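Local atomic coordinates of sesquisabinene B synthase 2 (Santalum album, PDB entry 6A2C), a protein that probably catalyses the magnesium-dependent cyclisation of farnesyl diphosphate to the sesquiterpene sesquisabinene B. Residues N421-S426 with S523-V528; C453-I458 with N527-S532. All coordinates share one frame; numbering follows the deposited sequence.

Contact 1 of 2, residues N421-S426 with S523-V528; sequences NLLVTS and SFTVNV. With FPP (farnesyl diphosphate), chain C.
L423 reaches across to T525, F524 and V528 mainly with CD2. From CB, the CG carbon stands anti to the carbonyl carbon (chi1 -76°), and this brings CD2 to T525. L423 CD2 lies 3.9 Å from T525 CA, and T525 OG1 is 4.0 Å from the same methyl. On one side CD2 meets the CB of F524. Further along the helix L423 CD2 meets V528 CG1 at 4.2 Å. The other methyl, CD1, sits near CG2 of V528 and touches C453 SG. The L423 and T525 side chains cross at about a right angle. The polar end of T525 belongs to its own helix, where OG1 bonds to F521 O.

S426 makes the second meeting point. S426 OG comes within 3.3 Å of F524 CD2 at an oblique angle to the ring, and S426 CB is 3.6 Å from that same ring atom. S426 OG donates to L423 O at 2.7 Å, a bond within its own helix turn that fixes the rotation of the group. With an alanine in place of S426, L423 O is likely to lose its hydroxyl donor and a small gap to open beside F524 CD2.

The helices run nearly antiparallel, at 158°, in the all-helical class I terpene synthase fold. The axes of the two segments come within 10.4 Å. L422 turns to the active-site pocket, where its CD1 lies 3.6 Å from FPP C12 and packs on the tail of the substrate. Helix 447-462 lies against both partners, touching L423 and V528 through S452. Helix 299-321 presents E305 to L422 and S426, and F524 packs on L293 and L298 in loops.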
ATOM      1  N   ASN A 421     -18.668 -12.247   6.701  1.00 17.53           N
ATOM      2  CA  ASN A 421     -17.282 -11.713   6.695  1.00 16.97           C
ATOM      3  C   ASN A 421     -17.328 -10.261   6.224  1.00 16.68           C
ATOM      4  O   ASN A 421     -16.883  -9.312   6.956  1.00 15.40           O
ATOM      5  CB  ASN A 421     -16.388 -12.602   5.831  1.00 17.70           C
ATOM      6  CG  ASN A 421     -14.919 -12.244   5.873  1.00 18.50           C
ATOM      7  OD1 ASN A 421     -14.545 -11.135   6.275  1.00 18.43           O
ATOM      8  ND2 ASN A 421     -14.076 -13.189   5.456  1.00 16.65           N
ATOM      9  N   LEU A 422     -17.828 -10.043   5.013  1.00 17.13           N
ATOM     10  CA  LEU A 422     -17.850  -8.676   4.442  1.00 17.20           C
ATOM     11  C   LEU A 422     -18.659  -7.736   5.339  1.00 18.04           C
ATOM     12  O   LEU A 422     -18.206  -6.579   5.538  1.00 19.19           O
ATOM     13  CB  LEU A 422     -18.383  -8.745   2.999  1.00 16.80           C
ATOM     14  CG  LEU A 422     -17.396  -9.382   2.033  1.00 16.59           C
ATOM     15  CD1 LEU A 422     -18.036  -9.773   0.702  1.00 18.83           C
ATOM     16  CD2 LEU A 422     -16.239  -8.423   1.790  1.00 19.00           C
ATOM     17  N   LEU A 423     -19.822  -8.156   5.827  1.00 17.05           N
ATOM     18  CA  LEU A 423     -20.715  -7.227   6.574  1.00 16.52           C
ATOM     19  C   LEU A 423     -20.145  -6.934   7.962  1.00 18.59           C
ATOM     20  O   LEU A 423     -20.182  -5.744   8.373  1.00 18.19           O
ATOM     21  CB  LEU A 423     -22.142  -7.772   6.641  1.00 17.66           C
ATOM     22  CG  LEU A 423     -22.937  -7.633   5.335  1.00 17.07           C
ATOM     23  CD1 LEU A 423     -24.271  -8.306   5.472  1.00 17.58           C
ATOM     24  CD2 LEU A 423     -23.139  -6.157   4.972  1.00 18.44           C
ATOM     25  N   VAL A 424     -19.717  -7.961   8.700  1.00 18.04           N
ATOM     26  CA  VAL A 424     -19.161  -7.752  10.063  1.00 18.81           C
ATOM     27  C   VAL A 424     -17.945  -6.850   9.926  1.00 18.01           C
ATOM     28  O   VAL A 424     -17.792  -5.944  10.733  1.00 17.81           O
ATOM     29  CB  VAL A 424     -18.819  -9.064  10.767  1.00 18.64           C
ATOM     30  CG1 VAL A 424     -18.061  -8.810  12.059  1.00 21.09           C
ATOM     31  CG2 VAL A 424     -20.085  -9.856  11.026  1.00 21.79           C
ATOM     32  N   THR A 425     -17.127  -7.073   8.913  1.00 17.72           N
ATOM     33  CA  THR A 425     -15.950  -6.225   8.668  1.00 17.66           C
ATOM     34  C   THR A 425     -16.424  -4.786   8.430  1.00 18.84           C
ATOM     35  O   THR A 425     -15.803  -3.869   9.015  1.00 19.91           O
ATOM     36  CB  THR A 425     -15.101  -6.741   7.503  1.00 18.24           C
ATOM     37  OG1 THR A 425     -14.686  -8.055   7.850  1.00 16.95           O
ATOM     38  CG2 THR A 425     -13.894  -5.857   7.298  1.00 18.82           C
ATOM     39  N   SER A 426     -17.440  -4.585   7.588  1.00 18.19           N
ATOM     40  CA  SER A 426     -17.953  -3.238   7.268  1.00 18.63           C
ATOM     41  C   SER A 426     -18.454  -2.551   8.549  1.00 20.18           C
ATOM     42  O   SER A 426     -18.269  -1.311   8.675  1.00 18.03           O
ATOM     43  CB  SER A 426     -18.972  -3.258   6.173  1.00 18.14           C
ATOM     44  OG  SER A 426     -20.253  -3.656   6.622  1.00 17.66           O
ATOM     45  N   SER A 523     -27.434   0.709   5.024  1.00 19.96           N
ATOM     46  CA  SER A 523     -27.333   0.759   3.544  1.00 20.86           C
ATOM     47  C   SER A 523     -26.474  -0.394   3.007  1.00 18.75           C
ATOM     48  O   SER A 523     -26.882  -1.010   2.052  1.00 19.75           O
ATOM     49  CB  SER A 523     -26.844   2.096   3.099  1.00 22.07           C
ATOM     50  OG  SER A 523     -27.841   3.082   3.286  1.00 25.13           O
ATOM     51  N   PHE A 524     -25.351  -0.679   3.658  1.00 20.15           N
ATOM     52  CA  PHE A 524     -24.461  -1.781   3.225  1.00 19.79           C
ATOM     53  C   PHE A 524     -25.236  -3.102   3.212  1.00 19.31           C
ATOM     54  O   PHE A 524     -25.090  -3.843   2.261  1.00 19.57           O
ATOM     55  CB  PHE A 524     -23.306  -1.960   4.212  1.00 21.28           C
ATOM     56  CG  PHE A 524     -22.347  -0.817   4.416  1.00 20.99           C
ATOM     57  CD1 PHE A 524     -22.240   0.216   3.504  1.00 20.89           C
ATOM     58  CD2 PHE A 524     -21.523  -0.797   5.529  1.00 21.70           C
ATOM     59  CE1 PHE A 524     -21.345   1.250   3.716  1.00 21.78           C
ATOM     60  CE2 PHE A 524     -20.623   0.232   5.736  1.00 20.46           C
ATOM     61  CZ  PHE A 524     -20.530   1.250   4.821  1.00 21.94           C
ATOM     62  N   THR A 525     -26.045  -3.352   4.241  1.00 18.08           N
ATOM     63  CA  THR A 525     -26.724  -4.665   4.392  1.00 18.04           C
ATOM     64  C   THR A 525     -27.721  -4.858   3.241  1.00 18.55           C
ATOM     65  O   THR A 525     -27.853  -5.961   2.727  1.00 18.78           O
ATOM     66  CB  THR A 525     -27.356  -4.754   5.787  1.00 20.25           C
ATOM     67  OG1 THR A 525     -26.326  -4.618   6.763  1.00 21.91           O
ATOM     68  CG2 THR A 525     -28.075  -6.050   6.028  1.00 21.39           C
ATOM     69  N   VAL A 526     -28.328  -3.777   2.775  1.00 18.33           N
ATOM     70  CA  VAL A 526     -29.292  -3.822   1.660  1.00 19.92           C
ATOM     71  C   VAL A 526     -28.503  -3.825   0.351  1.00 19.20           C
ATOM     72  O   VAL A 526     -28.870  -4.613  -0.537  1.00 20.07           O
ATOM     73  CB  VAL A 526     -30.301  -2.673   1.742  1.00 21.55           C
ATOM     74  CG1 VAL A 526     -31.216  -2.704   0.516  1.00 22.44           C
ATOM     75  CG2 VAL A 526     -31.123  -2.773   3.025  1.00 22.41           C
ATOM     76  N   ASN A 527     -27.454  -3.012   0.264  1.00 18.76           N
ATOM     77  CA  ASN A 527     -26.741  -2.778  -1.011  1.00 18.90           C
ATOM     78  C   ASN A 527     -25.934  -4.025  -1.406  1.00 20.58           C
ATOM     79  O   ASN A 527     -25.797  -4.228  -2.619  1.00 18.17           O
ATOM     80  CB  ASN A 527     -25.950  -1.481  -0.966  1.00 20.10           C
ATOM     81  CG  ASN A 527     -26.843  -0.273  -1.114  1.00 20.16           C
ATOM     82  OD1 ASN A 527     -27.868  -0.336  -1.788  1.00 23.67           O
ATOM     83  ND2 ASN A 527     -26.530   0.778  -0.387  1.00 22.92           N
ATOM     84  N   VAL A 528     -25.515  -4.900  -0.468  1.00 18.01           N
ATOM     85  CA  VAL A 528     -24.821  -6.159  -0.888  1.00 16.91           C
ATOM     86  C   VAL A 528     -25.820  -7.040  -1.619  1.00 16.17           C
ATOM     87  O   VAL A 528     -25.453  -7.728  -2.550  1.00 16.46           O
ATOM     88  CB  VAL A 528     -24.110  -6.928   0.247  1.00 17.03           C
ATOM     89  CG1 VAL A 528     -22.937  -6.143   0.806  1.00 16.81           C
ATOM     90  CG2 VAL A 528     -25.048  -7.344   1.349  1.00 17.55           C
TER
HETATM   91  C1  FPP C 900     -17.514 -16.128  -6.113  1.00 56.26           C
HETATM   92  O1  FPP C 900     -18.137 -17.150  -6.904  1.00 41.46           O
HETATM   93  C2  FPP C 900     -18.443 -15.301  -5.273  1.00 56.15           C
HETATM   94  C3  FPP C 900     -18.291 -15.185  -3.957  1.00 62.06           C
HETATM   95  C4  FPP C 900     -17.182 -15.876  -3.213  1.00 62.05           C
HETATM   96  C5  FPP C 900     -19.265 -14.423  -3.102  1.00 56.49           C
HETATM   97  C6  FPP C 900     -18.675 -13.293  -2.289  1.00 63.76           C
HETATM   98  C7  FPP C 900     -18.528 -12.024  -3.068  1.00 63.91           C
HETATM   99  C8  FPP C 900     -17.443 -11.581  -3.685  1.00 58.59           C
HETATM  100  C10 FPP C 900     -16.166 -12.339  -3.767  1.00 57.59           C
HETATM  101  C9  FPP C 900     -17.408 -10.230  -4.318  1.00 57.26           C
HETATM  102  C11 FPP C 900     -16.848  -9.227  -3.362  1.00 47.54           C
HETATM  103  C12 FPP C 900     -17.889  -8.415  -2.659  1.00 44.61           C
HETATM  104  C13 FPP C 900     -17.737  -7.255  -2.027  1.00 41.28           C
HETATM  105  C14 FPP C 900     -18.846  -6.586  -1.268  1.00 45.27           C
HETATM  106  C15 FPP C 900     -16.445  -6.494  -2.013  1.00 36.38           C
HETATM  107  PA  FPP C 900     -18.629 -18.614  -6.371  1.00 38.40           P
HETATM  108  O1A FPP C 900     -20.014 -18.558  -6.965  1.00 38.53           O
HETATM  109  O2A FPP C 900     -17.735 -19.892  -6.503  1.00 40.62           O
HETATM  110  O3A FPP C 900     -18.920 -18.609  -4.760  1.00 38.69           O
HETATM  111  PB  FPP C 900     -19.384 -20.085  -4.051  1.00 35.90           P
HETATM  112  O1B FPP C 900     -18.313 -21.146  -4.352  1.00 30.44           O
HETATM  113  O2B FPP C 900     -19.499 -19.821  -2.561  1.00 32.63           O
HETATM  114  O3B FPP C 900     -20.715 -20.435  -4.648  1.00 34.14           O

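Contact 2 of 2, residues C453-I458 with N527-S532. With FPP (farnesyl diphosphate), chain C.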
ATOM      1  N   CYS A 453     -27.520 -12.031   4.176  1.00 18.10           N
ATOM      2  CA  CYS A 453     -26.574 -13.131   3.851  1.00 17.80           C
ATOM      3  C   CYS A 453     -27.285 -14.258   3.088  1.00 17.29           C
ATOM      4  O   CYS A 453     -26.721 -14.743   2.079  1.00 16.16           O
ATOM      5  CB  CYS A 453     -25.859 -13.648   5.103  1.00 18.56           C
ATOM      6  SG  CYS A 453     -24.899 -12.327   5.904  1.00 21.78           S
ATOM      7  N   ILE A 454     -28.488 -14.643   3.505  1.00 16.77           N
ATOM      8  CA  ILE A 454     -29.248 -15.705   2.826  1.00 18.50           C
ATOM      9  C   ILE A 454     -29.559 -15.193   1.414  1.00 16.69           C
ATOM     10  O   ILE A 454     -29.442 -15.962   0.485  1.00 17.75           O
ATOM     11  CB  ILE A 454     -30.537 -16.111   3.576  1.00 21.42           C
ATOM     12  CG1 ILE A 454     -30.212 -16.953   4.803  1.00 24.82           C
ATOM     13  CG2 ILE A 454     -31.473 -16.865   2.638  1.00 24.56           C
ATOM     14  CD1 ILE A 454     -31.395 -17.238   5.676  1.00 26.31           C
ATOM     15  N   LEU A 455     -29.982 -13.956   1.282  1.00 16.79           N
ATOM     16  CA  LEU A 455     -30.352 -13.409  -0.058  1.00 18.26           C
ATOM     17  C   LEU A 455     -29.132 -13.492  -0.984  1.00 18.01           C
ATOM     18  O   LEU A 455     -29.255 -14.038  -2.120  1.00 16.80           O
ATOM     19  CB  LEU A 455     -30.839 -11.975   0.117  1.00 18.84           C
ATOM     20  CG  LEU A 455     -32.326 -11.843   0.409  1.00 19.78           C
ATOM     21  CD1 LEU A 455     -32.654 -10.476   0.955  1.00 20.30           C
ATOM     22  CD2 LEU A 455     -33.137 -12.134  -0.833  1.00 20.67           C
ATOM     23  N   CYS A 456     -27.963 -13.039  -0.518  1.00 18.76           N
ATOM     24  CA  CYS A 456     -26.749 -13.042  -1.365  1.00 18.16           C
ATOM     25  C   CYS A 456     -26.433 -14.466  -1.856  1.00 20.11           C
ATOM     26  O   CYS A 456     -26.069 -14.652  -3.052  1.00 18.04           O
ATOM     27  CB  CYS A 456     -25.577 -12.428  -0.608  1.00 18.00           C
ATOM     28  SG  CYS A 456     -25.770 -10.647  -0.360  1.00 18.35           S
ATOM     29  N   ARG A 457     -26.561 -15.469  -0.961  1.00 19.03           N
ATOM     30  CA  ARG A 457     -26.298 -16.886  -1.293  1.00 18.10           C
ATOM     31  C   ARG A 457     -27.325 -17.355  -2.313  1.00 18.85           C
ATOM     32  O   ARG A 457     -26.917 -17.935  -3.326  1.00 20.84           O
ATOM     33  CB  ARG A 457     -26.310 -17.756  -0.029  1.00 18.56           C
ATOM     34  CG  ARG A 457     -26.456 -19.247  -0.279  1.00 18.55           C
ATOM     35  CD  ARG A 457     -25.461 -19.781  -1.254  1.00 20.12           C
ATOM     36  NE  ARG A 457     -24.088 -19.703  -0.794  1.00 18.62           N
ATOM     37  CZ  ARG A 457     -23.011 -19.889  -1.544  1.00 21.37           C
ATOM     38  NH1 ARG A 457     -23.124 -20.119  -2.839  1.00 22.92           N
ATOM     39  NH2 ARG A 457     -21.805 -19.844  -0.988  1.00 20.34           N
ATOM     40  N   ILE A 458     -28.606 -17.144  -2.063  1.00 18.16           N
ATOM     41  CA  ILE A 458     -29.649 -17.732  -2.944  1.00 21.48           C
ATOM     42  C   ILE A 458     -29.555 -17.054  -4.317  1.00 23.52           C
ATOM     43  O   ILE A 458     -29.731 -17.732  -5.363  1.00 20.28           O
ATOM     44  CB  ILE A 458     -31.019 -17.546  -2.314  1.00 24.35           C
ATOM     45  CG1 ILE A 458     -31.266 -18.608  -1.236  1.00 25.62           C
ATOM     46  CG2 ILE A 458     -32.077 -17.555  -3.386  1.00 34.29           C
ATOM     47  CD1 ILE A 458     -32.609 -18.398  -0.562  1.00 31.20           C
ATOM     48  N   ASN A 527     -27.454  -3.012   0.264  1.00 18.76           N
ATOM     49  CA  ASN A 527     -26.741  -2.778  -1.011  1.00 18.90           C
ATOM     50  C   ASN A 527     -25.934  -4.025  -1.406  1.00 20.58           C
ATOM     51  O   ASN A 527     -25.797  -4.228  -2.619  1.00 18.17           O
ATOM     52  CB  ASN A 527     -25.950  -1.481  -0.966  1.00 20.10           C
ATOM     53  CG  ASN A 527     -26.843  -0.273  -1.114  1.00 20.16           C
ATOM     54  OD1 ASN A 527     -27.868  -0.336  -1.788  1.00 23.67           O
ATOM     55  ND2 ASN A 527     -26.530   0.778  -0.387  1.00 22.92           N
ATOM     56  N   VAL A 528     -25.515  -4.900  -0.468  1.00 18.01           N
ATOM     57  CA  VAL A 528     -24.821  -6.159  -0.888  1.00 16.91           C
ATOM     58  C   VAL A 528     -25.820  -7.040  -1.619  1.00 16.17           C
ATOM     59  O   VAL A 528     -25.453  -7.728  -2.550  1.00 16.46           O
ATOM     60  CB  VAL A 528     -24.110  -6.928   0.247  1.00 17.03           C
ATOM     61  CG1 VAL A 528     -22.937  -6.143   0.806  1.00 16.81           C
ATOM     62  CG2 VAL A 528     -25.048  -7.344   1.349  1.00 17.55           C
ATOM     63  N   VAL A 529     -27.082  -6.963  -1.266  1.00 15.54           N
ATOM     64  CA  VAL A 529     -28.108  -7.772  -1.944  1.00 16.82           C
ATOM     65  C   VAL A 529     -28.293  -7.260  -3.379  1.00 17.02           C
ATOM     66  O   VAL A 529     -28.355  -8.089  -4.315  1.00 15.70           O
ATOM     67  CB  VAL A 529     -29.428  -7.787  -1.173  1.00 16.35           C
ATOM     68  CG1 VAL A 529     -30.424  -8.644  -1.935  1.00 16.39           C
ATOM     69  CG2 VAL A 529     -29.233  -8.261   0.269  1.00 19.09           C
ATOM     70  N   ARG A 530     -28.415  -5.959  -3.526  1.00 18.26           N
ATOM     71  CA  ARG A 530     -28.532  -5.283  -4.856  1.00 18.02           C
ATOM     72  C   ARG A 530     -27.320  -5.616  -5.733  1.00 17.48           C
ATOM     73  O   ARG A 530     -27.539  -5.987  -6.897  1.00 18.61           O
ATOM     74  CB  ARG A 530     -28.693  -3.791  -4.632  1.00 17.68           C
ATOM     75  CG  ARG A 530     -30.011  -3.437  -3.966  1.00 17.72           C
ATOM     76  CD  ARG A 530     -30.037  -2.029  -3.432  1.00 17.35           C
ATOM     77  NE  ARG A 530     -31.393  -1.652  -3.093  1.00 17.74           N
ATOM     78  CZ  ARG A 530     -31.708  -0.573  -2.383  1.00 20.92           C
ATOM     79  NH1 ARG A 530     -30.737   0.210  -1.952  1.00 22.09           N
ATOM     80  NH2 ARG A 530     -32.981  -0.241  -2.170  1.00 21.54           N
ATOM     81  N   GLY A 531     -26.104  -5.557  -5.176  1.00 17.29           N
ATOM     82  CA  GLY A 531     -24.881  -6.025  -5.863  1.00 20.07           C
ATOM     83  C   GLY A 531     -25.034  -7.441  -6.388  1.00 20.28           C
ATOM     84  O   GLY A 531     -24.676  -7.696  -7.547  1.00 19.54           O
ATOM     85  N   SER A 532     -25.539  -8.350  -5.565  1.00 21.27           N
ATOM     86  CA  SER A 532     -25.725  -9.767  -5.955  1.00 19.72           C
ATOM     87  C   SER A 532     -26.719  -9.852  -7.120  1.00 19.78           C
ATOM     88  O   SER A 532     -26.422 -10.613  -8.064  1.00 19.37           O
ATOM     89  CB  SER A 532     -26.137 -10.632  -4.800  1.00 19.35           C
ATOM     90  OG  SER A 532     -25.117 -10.607  -3.802  1.00 24.73           O
TER
HETATM   91  C1  FPP C 900     -17.514 -16.128  -6.113  1.00 56.26           C
HETATM   92  O1  FPP C 900     -18.137 -17.150  -6.904  1.00 41.46           O
HETATM   93  C2  FPP C 900     -18.443 -15.301  -5.273  1.00 56.15           C
HETATM   94  C3  FPP C 900     -18.291 -15.185  -3.957  1.00 62.06           C
HETATM   95  C4  FPP C 900     -17.182 -15.876  -3.213  1.00 62.05           C
HETATM   96  C5  FPP C 900     -19.265 -14.423  -3.102  1.00 56.49           C
HETATM   97  C6  FPP C 900     -18.675 -13.293  -2.289  1.00 63.76           C
HETATM   98  C7  FPP C 900     -18.528 -12.024  -3.068  1.00 63.91           C
HETATM   99  C8  FPP C 900     -17.443 -11.581  -3.685  1.00 58.59           C
HETATM  100  C10 FPP C 900     -16.166 -12.339  -3.767  1.00 57.59           C
HETATM  101  C9  FPP C 900     -17.408 -10.230  -4.318  1.00 57.26           C
HETATM  102  C11 FPP C 900     -16.848  -9.227  -3.362  1.00 47.54           C
HETATM  103  C12 FPP C 900     -17.889  -8.415  -2.659  1.00 44.61           C
HETATM  104  C13 FPP C 900     -17.737  -7.255  -2.027  1.00 41.28           C
HETATM  105  C14 FPP C 900     -18.846  -6.586  -1.268  1.00 45.27           C
HETATM  106  C15 FPP C 900     -16.445  -6.494  -2.013  1.00 36.38           C
HETATM  107  PA  FPP C 900     -18.629 -18.614  -6.371  1.00 38.40           P
HETATM  108  O1A FPP C 900     -20.014 -18.558  -6.965  1.00 38.53           O
HETATM  109  O2A FPP C 900     -17.735 -19.892  -6.503  1.00 40.62           O
HETATM  110  O3A FPP C 900     -18.920 -18.609  -4.760  1.00 38.69           O
HETATM  111  PB  FPP C 900     -19.384 -20.085  -4.051  1.00 35.90           P
HETATM  112  O1B FPP C 900     -18.313 -21.146  -4.352  1.00 30.44           O
HETATM  113  O2B FPP C 900     -19.499 -19.821  -2.561  1.00 32.63           O
HETATM  114  O3B FPP C 900     -20.715 -20.435  -4.648  1.00 34.14           O
HETATM  115  O   HOH W   1     -23.867 -13.189  -3.862  1.00 32.32           O
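S532 OG lies 3.5 Å from C456 SG and has other polar neighbours. A water lies 2.9 Å from S532 OG and donates to C456 O, so it bridges the two helices. Y288 OH also hydrogen-bonds to S532 OG. These helices belong to the class I terpene synthase fold. They run parallel, 6° apart, with axes separated by 8.9 Å.

The thiol of C456 fills the seam. C456 SG packs on CG2 of V528 at 3.8 Å and more loosely on CG2 of V529. The preceding residue, L455, lies across V529. L455 CB is 3.9 Å from V529 CG1, and its CD1 also touches both V529 methyls. Beyond this apolar edge W503 of helix 489-510 touches L455, while F419 packs on C456 and V528.

Helix 447-462 also carries N460, a magnesium ligand that hydrogen-bonds to the substrate. N460 opens what is probably the second metal-binding motif (NSE/DTE) of these enzymes. The first bond of the R457 side chain points away from helix 521-535; its guanidinium ends at the diphosphate. CG is anti to the backbone N (chi1 163°), and bends at the next two torsions bring the guanidinium round edge-on, with PB in its plane. D461 forms a salt bridge with NH1, and A413 O accepts from NE, so the group is held flat from several sides. This fork is likely to offset the charge of the terminal phosphate. R457 NH1 donates to FPP O3B at 3.0 Å, and R457 NH2 to FPP O2B at 2.8 Å, the latter with an N-H...O angle of 167°.

Going from the N terminus, the chain passes 421-426, then 453-458, and then reaches helix 521-535, where both contacts close. Contact 1 closes a loop of 96 intervening residues and contact 2 one of 68. Contact 2 starts inside the loop of contact 1, and both close on the same helix with ends overlapping at N527 and V528, so neither a clean nest nor a clean crossing results. Their centres are about 10 Å apart, and L423 CD1 of one packs on C453 SG of the other at 4.1 Å. Together they tie helices 419-430, 447-462 and 521-535 into one bundle. Contact 1 reaches the substrate at its hydrocarbon tail, contact 2 at its diphosphate.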